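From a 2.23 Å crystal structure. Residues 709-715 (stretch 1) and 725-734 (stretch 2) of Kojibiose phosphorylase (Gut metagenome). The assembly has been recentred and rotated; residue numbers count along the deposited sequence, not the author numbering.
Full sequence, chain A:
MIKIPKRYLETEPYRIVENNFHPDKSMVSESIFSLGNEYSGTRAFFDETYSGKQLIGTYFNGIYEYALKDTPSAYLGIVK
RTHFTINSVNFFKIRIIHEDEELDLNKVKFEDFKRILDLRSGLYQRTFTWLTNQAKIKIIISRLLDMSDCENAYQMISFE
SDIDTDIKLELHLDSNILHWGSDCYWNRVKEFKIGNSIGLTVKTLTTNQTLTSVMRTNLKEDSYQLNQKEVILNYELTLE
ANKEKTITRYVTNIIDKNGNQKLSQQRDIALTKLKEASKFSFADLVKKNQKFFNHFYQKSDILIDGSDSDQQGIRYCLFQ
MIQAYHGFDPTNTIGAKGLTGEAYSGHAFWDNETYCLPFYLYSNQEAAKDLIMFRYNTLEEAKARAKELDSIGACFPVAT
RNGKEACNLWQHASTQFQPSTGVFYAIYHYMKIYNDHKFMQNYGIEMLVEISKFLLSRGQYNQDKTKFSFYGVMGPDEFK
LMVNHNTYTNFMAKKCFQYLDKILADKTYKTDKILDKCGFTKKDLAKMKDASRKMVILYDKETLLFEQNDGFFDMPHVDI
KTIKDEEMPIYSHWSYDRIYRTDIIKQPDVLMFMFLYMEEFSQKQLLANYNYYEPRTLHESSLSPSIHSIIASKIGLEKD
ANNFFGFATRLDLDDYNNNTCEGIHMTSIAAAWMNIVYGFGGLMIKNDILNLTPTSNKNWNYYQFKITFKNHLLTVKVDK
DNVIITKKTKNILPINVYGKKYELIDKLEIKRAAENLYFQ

Stretch 1 709-715: FKNHLLT
Stretch 2, residues 725-734: ITKKTKNILP

Residues 709-715 enter through a type I' turn from Phe709 to His712. Lys710 (phi/psi 49/47) and Asn711 (63/20) occupy its corners. His712 N bonds to Phe709 O at 2.9 Å, and Phe709 N to His712 O at 3.1 Å. A strand then runs from His712 to Thr715.

Thr715 and Thr726 form an antiparallel hydrogen-bonded pair, Thr715 CA to Thr726 CA 5.1 Å. Thr715 N donates to Thr726 O at 2.9 Å, nearly linear at 176°. Thr726 N donates to Thr715 O at 2.8 Å. Both side chains lie on the same sheet face, with Thr715 CB 3.4 Å from Thr726 OG1; chi1 is m for Thr715 and p for Thr726. A water bridges Thr715 O (3.1 Å) and Thr726 OG1 (2.6 Å). Leu714 lies nearest Lys727 in register. Beyond this pairing the backbones separate, and His712 CA is 6.2 Å from Thr729 CA. A second water spans part of the gap, donating to Leu713 O at 2.7 Å and accepting from Lys728 N at 2.8 Å.

His712 covers the most surface. The CA-to-CB bond of His712 points toward residues 725-734; chi1 is m and chi2 -78°. At the ring edge, His712 ND1 and Thr729 OG1 share a short 2.5 Å hydrogen bond. Asn731 OD1 also lies near the ring plane, 3.1 Å from His712 CE1. A water links His712 NE2 (3.0 Å) to Ile732 O (3.1 Å).

Leu733 (chi1 t, chi2 p) packs over one ring face. Its CB lies 4.0 Å from the His712 ring centroid, 20° off the normal, a CH-pi contact. Leu733 CD2 also meets Leu714 CD2 at 4.0 Å.

Lys727 (p, t, t, p) bonds within its own stretch, its NZ donating to Asn731 O at 2.6 Å and Thr729 OG1 at 2.8 Å. Thr729 OG1 therefore joins the lysine to the imidazole.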

ATOM      1  N   PHE A 709     -28.611 -30.072  21.466  1.00 30.49           N
ATOM      2  CA  PHE A 709     -27.764 -29.800  22.636  1.00 31.24           C
ATOM      3  C   PHE A 709     -27.847 -31.007  23.565  1.00 31.25           C
ATOM      4  O   PHE A 709     -28.992 -31.473  23.859  1.00 30.68           O
ATOM      5  CB  PHE A 709     -28.241 -28.500  23.280  1.00 31.91           C
ATOM      6  CG  PHE A 709     -27.421 -28.076  24.465  1.00 32.30           C
ATOM      7  CD1 PHE A 709     -26.075 -27.814  24.322  1.00 33.05           C
ATOM      8  CD2 PHE A 709     -28.000 -27.908  25.706  1.00 33.55           C
ATOM      9  CE1 PHE A 709     -25.310 -27.399  25.405  1.00 33.39           C
ATOM     10  CE2 PHE A 709     -27.231 -27.505  26.794  1.00 34.18           C
ATOM     11  CZ  PHE A 709     -25.888 -27.257  26.642  1.00 33.69           C
ATOM     12  N   LYS A 710     -26.686 -31.463  24.024  1.00 31.71           N
ATOM     13  CA  LYS A 710     -26.523 -32.628  24.930  1.00 33.09           C
ATOM     14  C   LYS A 710     -27.328 -33.814  24.390  1.00 33.39           C
ATOM     15  O   LYS A 710     -28.062 -34.448  25.170  1.00 33.00           O
ATOM     16  CB  LYS A 710     -26.973 -32.272  26.343  1.00 33.90           C
ATOM     17  CG  LYS A 710     -26.143 -31.206  27.042  1.00 34.88           C
ATOM     18  CD  LYS A 710     -26.357 -31.254  28.545  1.00 35.85           C
ATOM     19  CE  LYS A 710     -25.834 -30.048  29.287  1.00 36.38           C
ATOM     20  NZ  LYS A 710     -24.426 -30.243  29.685  1.00 37.07           N
ATOM     21  N   ASN A 711     -27.180 -34.066  23.088  1.00 33.76           N
ATOM     22  CA  ASN A 711     -27.762 -35.192  22.311  1.00 34.32           C
ATOM     23  C   ASN A 711     -29.283 -35.094  22.320  1.00 34.45           C
ATOM     24  O   ASN A 711     -29.912 -36.133  22.057  1.00 35.77           O
ATOM     25  CB  ASN A 711     -27.305 -36.551  22.836  1.00 36.39           C
ATOM     26  CG  ASN A 711     -25.814 -36.764  22.688  1.00 37.42           C
ATOM     27  OD1 ASN A 711     -25.237 -36.448  21.652  1.00 40.45           O
ATOM     28  ND2 ASN A 711     -25.170 -37.285  23.713  1.00 38.28           N
ATOM     29  N   HIS A 712     -29.854 -33.913  22.614  1.00 33.55           N
ATOM     30  CA  HIS A 712     -31.314 -33.679  22.511  1.00 33.21           C
ATOM     31  C   HIS A 712     -31.600 -32.897  21.238  1.00 32.98           C
ATOM     32  O   HIS A 712     -31.215 -31.724  21.178  1.00 33.22           O
ATOM     33  CB  HIS A 712     -31.882 -32.923  23.711  1.00 33.37           C
ATOM     34  CG  HIS A 712     -31.655 -33.573  25.029  1.00 33.33           C
ATOM     35  ND1 HIS A 712     -32.412 -34.630  25.456  1.00 33.85           N
ATOM     36  CD2 HIS A 712     -30.782 -33.289  26.022  1.00 33.18           C
ATOM     37  CE1 HIS A 712     -32.006 -34.989  26.661  1.00 34.45           C
ATOM     38  NE2 HIS A 712     -31.005 -34.185  27.027  1.00 33.98           N
ATOM     39  N   LEU A 713     -32.281 -33.528  20.287  1.00 32.62           N
ATOM     40  CA  LEU A 713     -32.791 -32.835  19.093  1.00 32.60           C
ATOM     41  C   LEU A 713     -34.036 -32.049  19.487  1.00 31.60           C
ATOM     42  O   LEU A 713     -35.091 -32.679  19.673  1.00 32.47           O
ATOM     43  CB  LEU A 713     -33.093 -33.845  17.987  1.00 33.05           C
ATOM     44  CG  LEU A 713     -33.658 -33.235  16.698  1.00 33.42           C
ATOM     45  CD1 LEU A 713     -32.829 -32.026  16.260  1.00 33.21           C
ATOM     46  CD2 LEU A 713     -33.717 -34.282  15.585  1.00 32.82           C
ATOM     47  N   LEU A 714     -33.901 -30.733  19.613  1.00 30.72           N
ATOM     48  CA  LEU A 714     -34.973 -29.825  20.113  1.00 30.26           C
ATOM     49  C   LEU A 714     -35.703 -29.157  18.949  1.00 29.52           C
ATOM     50  O   LEU A 714     -35.016 -28.602  18.065  1.00 29.03           O
ATOM     51  CB  LEU A 714     -34.355 -28.744  20.993  1.00 30.38           C
ATOM     52  CG  LEU A 714     -33.566 -29.247  22.183  1.00 30.80           C
ATOM     53  CD1 LEU A 714     -32.729 -28.123  22.754  1.00 31.42           C
ATOM     54  CD2 LEU A 714     -34.494 -29.832  23.239  1.00 31.20           C
ATOM     55  N   THR A 715     -37.034 -29.154  19.012  1.00 29.57           N
ATOM     56  CA  THR A 715     -37.946 -28.376  18.140  1.00 29.21           C
ATOM     57  C   THR A 715     -38.611 -27.274  18.968  1.00 29.50           C
ATOM     58  O   THR A 715     -39.278 -27.587  19.967  1.00 29.26           O
ATOM     59  CB  THR A 715     -39.003 -29.264  17.477  1.00 29.44           C
ATOM     60  OG1 THR A 715     -38.360 -30.306  16.741  1.00 29.44           O
ATOM     61  CG2 THR A 715     -39.906 -28.488  16.550  1.00 29.51           C
ATOM     62  N   ILE A 725     -41.963 -26.327  22.845  1.00 33.55           N
ATOM     63  CA  ILE A 725     -40.612 -26.946  22.791  1.00 33.20           C
ATOM     64  C   ILE A 725     -40.830 -28.447  22.937  1.00 33.96           C
ATOM     65  O   ILE A 725     -41.538 -28.837  23.917  1.00 34.51           O
ATOM     66  CB  ILE A 725     -39.701 -26.392  23.902  1.00 33.52           C
ATOM     67  CG1 ILE A 725     -39.543 -24.868  23.821  1.00 33.32           C
ATOM     68  CG2 ILE A 725     -38.360 -27.098  23.904  1.00 33.15           C
ATOM     69  CD1 ILE A 725     -39.147 -24.229  25.129  1.00 33.48           C
ATOM     70  N   THR A 726     -40.283 -29.241  22.008  1.00 33.36           N
ATOM     71  CA  THR A 726     -40.453 -30.711  21.982  1.00 34.10           C
ATOM     72  C   THR A 726     -39.095 -31.396  21.791  1.00 33.58           C
ATOM     73  O   THR A 726     -38.185 -30.808  21.161  1.00 33.86           O
ATOM     74  CB  THR A 726     -41.487 -31.147  20.927  1.00 34.67           C
ATOM     75  OG1 THR A 726     -41.335 -30.392  19.717  1.00 35.64           O
ATOM     76  CG2 THR A 726     -42.914 -30.976  21.396  1.00 35.11           C
ATOM     77  N   LYS A 727     -38.996 -32.624  22.295  1.00 33.61           N
ATOM     78  CA  LYS A 727     -37.915 -33.589  21.988  1.00 33.70           C
ATOM     79  C   LYS A 727     -38.443 -35.020  22.171  1.00 34.78           C
ATOM     80  O   LYS A 727     -39.485 -35.199  22.815  1.00 33.27           O
ATOM     81  CB  LYS A 727     -36.677 -33.293  22.848  1.00 33.08           C
ATOM     82  CG  LYS A 727     -36.700 -33.780  24.285  1.00 32.77           C
ATOM     83  CD  LYS A 727     -35.527 -33.323  25.112  1.00 32.54           C
ATOM     84  CE  LYS A 727     -35.693 -33.708  26.569  1.00 33.03           C
ATOM     85  NZ  LYS A 727     -35.813 -35.171  26.765  1.00 33.04           N
ATOM     86  N   LYS A 728     -37.693 -36.003  21.661  1.00 36.81           N
ATOM     87  CA  LYS A 728     -38.055 -37.449  21.686  1.00 38.69           C
ATOM     88  C   LYS A 728     -37.194 -38.203  22.708  1.00 36.84           C
ATOM     89  O   LYS A 728     -37.500 -39.364  22.980  1.00 36.39           O
ATOM     90  CB  LYS A 728     -37.861 -38.051  20.287  1.00 41.54           C
ATOM     91  CG  LYS A 728     -38.611 -37.338  19.172  1.00 44.29           C
ATOM     92  CD  LYS A 728     -40.109 -37.434  19.302  1.00 48.03           C
ATOM     93  CE  LYS A 728     -40.733 -38.232  18.180  1.00 51.61           C
ATOM     94  NZ  LYS A 728     -40.716 -37.448  16.925  1.00 52.76           N
ATOM     95  N   THR A 729     -36.109 -37.609  23.190  1.00 36.02           N
ATOM     96  CA  THR A 729     -35.236 -38.244  24.196  1.00 36.46           C
ATOM     97  C   THR A 729     -36.058 -38.419  25.473  1.00 38.01           C
ATOM     98  O   THR A 729     -37.029 -37.666  25.674  1.00 37.78           O
ATOM     99  CB  THR A 729     -33.945 -37.450  24.425  1.00 35.93           C
ATOM    100  OG1 THR A 729     -34.297 -36.079  24.594  1.00 34.33           O
ATOM    101  CG2 THR A 729     -32.945 -37.627  23.301  1.00 35.44           C
ATOM    102  N   LYS A 730     -35.665 -39.370  26.312  1.00 39.38           N
ATOM    103  CA  LYS A 730     -36.455 -39.805  27.490  1.00 40.52           C
ATOM    104  C   LYS A 730     -35.995 -39.066  28.738  1.00 39.39           C
ATOM    105  O   LYS A 730     -36.761 -39.064  29.699  1.00 40.99           O
ATOM    106  CB  LYS A 730     -36.311 -41.313  27.710  1.00 42.52           C
ATOM    107  CG  LYS A 730     -36.708 -42.171  26.515  1.00 43.44           C
ATOM    108  CD  LYS A 730     -38.145 -41.954  26.113  1.00 45.50           C
ATOM    109  CE  LYS A 730     -38.559 -42.791  24.921  1.00 46.91           C
ATOM    110  NZ  LYS A 730     -40.003 -42.602  24.648  1.00 48.40           N
ATOM    111  N   ASN A 731     -34.780 -38.527  28.736  1.00 37.44           N
ATOM    112  CA  ASN A 731     -34.139 -37.977  29.957  1.00 36.72           C
ATOM    113  C   ASN A 731     -34.469 -36.483  30.088  1.00 36.10           C
ATOM    114  O   ASN A 731     -34.830 -35.836  29.097  1.00 35.31           O
ATOM    115  CB  ASN A 731     -32.633 -38.246  29.972  1.00 36.23           C
ATOM    116  CG  ASN A 731     -31.924 -37.710  28.749  1.00 35.37           C
ATOM    117  OD1 ASN A 731     -32.397 -37.893  27.626  1.00 34.90           O
ATOM    118  ND2 ASN A 731     -30.793 -37.058  28.960  1.00 34.38           N
ATOM    119  N   ILE A 732     -34.355 -35.951  31.296  1.00 36.69           N
ATOM    120  CA  ILE A 732     -34.648 -34.525  31.602  1.00 36.48           C
ATOM    121  C   ILE A 732     -33.565 -33.645  30.975  1.00 35.69           C
ATOM    122  O   ILE A 732     -32.377 -33.867  31.261  1.00 35.49           O
ATOM    123  CB  ILE A 732     -34.754 -34.333  33.127  1.00 37.71           C
ATOM    124  CG1 ILE A 732     -36.049 -34.961  33.672  1.00 37.82           C
ATOM    125  CG2 ILE A 732     -34.607 -32.853  33.500  1.00 37.48           C
ATOM    126  CD1 ILE A 732     -36.026 -35.203  35.171  1.00 38.39           C
ATOM    127  N   LEU A 733     -33.963 -32.664  30.163  1.00 35.28           N
ATOM    128  CA  LEU A 733     -33.091 -31.500  29.873  1.00 35.73           C
ATOM    129  C   LEU A 733     -33.641 -30.308  30.636  1.00 35.92           C
ATOM    130  O   LEU A 733     -34.761 -29.885  30.374  1.00 36.09           O
ATOM    131  CB  LEU A 733     -33.045 -31.184  28.372  1.00 34.67           C
ATOM    132  CG  LEU A 733     -32.174 -29.977  28.029  1.00 34.26           C
ATOM    133  CD1 LEU A 733     -30.730 -30.222  28.449  1.00 34.29           C
ATOM    134  CD2 LEU A 733     -32.258 -29.624  26.544  1.00 33.74           C
ATOM    135  N   PRO A 734     -32.878 -29.723  31.573  1.00 37.27           N
ATOM    136  CA  PRO A 734     -33.227 -28.424  32.122  1.00 37.48           C
ATOM    137  C   PRO A 734     -33.102 -27.355  31.047  1.00 37.72           C
ATOM    138  O   PRO A 734     -32.125 -27.323  30.337  1.00 39.08           O
ATOM    139  CB  PRO A 734     -32.210 -28.154  33.227  1.00 38.32           C
ATOM    140  CG  PRO A 734     -31.082 -29.120  32.969  1.00 38.30           C
ATOM    141  CD  PRO A 734     -31.669 -30.284  32.200  1.00 38.33           C
TER
HETATM  142  O   HOH W   1     -29.744 -33.995  29.707  1.00 39.10           O
HETATM  143  O   HOH W   2     -35.291 -35.304  20.298  1.00 31.48           O
HETATM  144  O   HOH W   3     -42.290 -27.974  19.357  1.00 37.79           O